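Local coordinates for protein putative histidinol-phosphate aminotransferase (PDB 3P1T) that probably transfers the amino group of L-histidinol phosphate to 2-oxoglutarate with pyridoxal 5'-phosphate as cofactor, a step of histidine biosynthesis, at residues Leu184-Glu188 with Leu210-Ser214. Sequence-based numbering, arbitrary orientation.
Sequences LAYGE and LFGPS. With EDO (1,2-ethanediol), chain H.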
loop_
_atom_site.group_PDB
_atom_site.type_symbol
_atom_site.label_atom_id
_atom_site.label_comp_id
_atom_site.label_asym_id
_atom_site.label_seq_id
_atom_site.Cartn_x
_atom_site.Cartn_y
_atom_site.Cartn_z
ATOM N N LEU A 184 9.772 -21.272 -10.448
ATOM C CA LEU A 184 8.703 -20.311 -10.652
ATOM C C LEU A 184 8.197 -20.583 -12.045
ATOM O O LEU A 184 9.005 -20.617 -12.981
ATOM C CB LEU A 184 9.148 -18.844 -10.453
ATOM C CG LEU A 184 9.542 -18.385 -9.064
ATOM C CD1 LEU A 184 10.307 -17.107 -9.151
ATOM C CD2 LEU A 184 8.338 -18.194 -8.178
ATOM N N ALA A 185 6.911 -20.902 -12.181
ATOM C CA ALA A 185 6.325 -21.220 -13.475
ATOM C C ALA A 185 5.517 -20.027 -13.991
ATOM O O ALA A 185 4.447 -19.728 -13.460
ATOM C CB ALA A 185 5.454 -22.469 -13.369
ATOM N N TYR A 186 6.072 -19.307 -14.963
ATOM C CA TYR A 186 5.437 -18.153 -15.575
ATOM C C TYR A 186 5.855 -18.104 -17.048
ATOM O O TYR A 186 6.904 -18.632 -17.416
ATOM C CB TYR A 186 5.750 -16.831 -14.825
ATOM C CG TYR A 186 7.204 -16.445 -14.845
ATOM C CD1 TYR A 186 7.738 -15.724 -15.908
ATOM C CD2 TYR A 186 8.053 -16.790 -13.797
ATOM C CE1 TYR A 186 9.095 -15.416 -15.963
ATOM C CE2 TYR A 186 9.409 -16.467 -13.831
ATOM C CZ TYR A 186 9.929 -15.789 -14.923
ATOM O OH TYR A 186 11.263 -15.469 -14.964
ATOM N N GLY A 187 5.006 -17.497 -17.865
ATOM C CA GLY A 187 5.206 -17.358 -19.301
ATOM C C GLY A 187 4.134 -16.502 -19.936
ATOM O O GLY A 187 3.390 -15.823 -19.227
ATOM N N GLU A 188 4.030 -16.560 -21.271
ATOM C CA GLU A 188 3.096 -15.780 -22.104
ATOM C C GLU A 188 1.689 -15.683 -21.457
ATOM O O GLU A 188 1.162 -14.573 -21.347
ATOM C CB GLU A 188 2.998 -16.416 -23.510
ATOM C CG GLU A 188 2.248 -15.619 -24.575
ATOM C CD GLU A 188 1.961 -16.350 -25.883
ATOM O OE1 GLU A 188 2.862 -17.058 -26.391
ATOM O OE2 GLU A 188 0.840 -16.184 -26.421
ATOM N N LEU A 210 4.737 -10.854 -7.564
ATOM C CA LEU A 210 4.043 -11.405 -8.735
ATOM C C LEU A 210 5.044 -11.617 -9.853
ATOM O O LEU A 210 5.793 -10.694 -10.185
ATOM C CB LEU A 210 2.883 -10.494 -9.200
ATOM C CG LEU A 210 2.165 -10.883 -10.495
ATOM C CD1 LEU A 210 1.432 -12.235 -10.369
ATOM C CD2 LEU A 210 1.223 -9.781 -10.941
ATOM N N PHE A 211 5.042 -12.815 -10.442
ATOM C CA PHE A 211 5.958 -13.171 -11.535
ATOM C C PHE A 211 5.157 -13.423 -12.796
ATOM O O PHE A 211 4.124 -14.091 -12.741
ATOM C CB PHE A 211 6.822 -14.399 -11.168
ATOM C CG PHE A 211 7.520 -14.257 -9.837
ATOM C CD1 PHE A 211 6.891 -14.636 -8.654
ATOM C CD2 PHE A 211 8.793 -13.720 -9.755
ATOM C CE1 PHE A 211 7.527 -14.473 -7.412
ATOM C CE2 PHE A 211 9.434 -13.571 -8.507
ATOM C CZ PHE A 211 8.798 -13.946 -7.349
ATOM N N GLY A 212 5.620 -12.873 -13.911
ATOM C CA GLY A 212 4.945 -13.031 -15.193
ATOM C C GLY A 212 5.761 -12.563 -16.378
ATOM O O GLY A 212 6.941 -12.200 -16.232
ATOM N N PRO A 213 5.117 -12.562 -17.577
ATOM C CA PRO A 213 5.810 -12.090 -18.801
ATOM C C PRO A 213 6.130 -10.593 -18.710
ATOM O O PRO A 213 5.318 -9.821 -18.190
ATOM C CB PRO A 213 4.818 -12.399 -19.925
ATOM C CG PRO A 213 3.484 -12.483 -19.264
ATOM C CD PRO A 213 3.720 -12.960 -17.851
ATOM N N SER A 214 7.329 -10.198 -19.190
ATOM C CA SER A 214 7.912 -8.866 -19.036
ATOM C C SER A 214 7.021 -7.723 -19.568
ATOM O O SER A 214 6.947 -6.685 -18.896
ATOM C CB SER A 214 9.293 -8.776 -19.689
ATOM O OG SER A 214 9.348 -9.247 -21.023
HETATM C C1 EDO H . 9.655 -13.266 -20.101
HETATM O O1 EDO H . 8.680 -14.308 -19.910
HETATM C C2 EDO H . 9.598 -12.619 -21.488
HETATM O O2 EDO H . 8.339 -11.973 -21.713
#
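Leu184 lays its isobutyl end on one face of the Phe211 ring. The Leu184 CD1 methyl stands over the centre of the ring, 3.7 Å from the Phe211 centroid and 13° off the normal, which makes a CH-pi contact. Leu184 CD2 lies by the CD1-CE1 side of the phenyl ring, 3.9 Å from Phe211 CD1. In Leu184 CG is anti to the carbonyl carbon (chi1 -67°), which carries the branched end toward Phe211, where both methyls reach the ring. A large flat apolar ring suits position 211, which is buried. Phe64 meets it edge-to-face, and Val192 and Arg194 of strand 190-195 also touch it.

Tyr186 extends over the backbone of the other segment. Its CG sits between the backbone N and the carbonyl carbon (chi1 64°), and the ring meets Phe211 and Gly212: Tyr186 CD2 is 3.8 Å from Phe211 CB, and Tyr186 CD1 is 3.6 Å from Gly212 O. That oxygen already accepts a hydrogen bond from Asn70 ND2, and Cys66, Pro67 and Asn70 also touch the tyrosine.

The large mixed sheet here belongs to the pyridoxal-phosphate-dependent aminotransferase fold. Strand 208-211 runs antiparallel between 71-74 and 190-195, and the loop 184-188 that leads into strand 190-195 runs alongside its end in nearly the same direction, Tyr186 beside Gly212 and Gly187 beside Pro213. No hydrogen bond links the two segments; they meet through van der Waals packing and the methyl-ring contact.

Pro213 continues the contact past the strand. Its CG and CD methylenes face the carbonyl oxygen of Gly187, and Pro213 CG lies 3.8 Å from Glu188 O. Proline suits the N-cap of helix 214-221 because its ring limits phi. Beside it, a 1,2-ethanediol, probably from the crystallisation liquor, accepts a hydrogen bond from Ser214 N at its O2, 3.2 Å away.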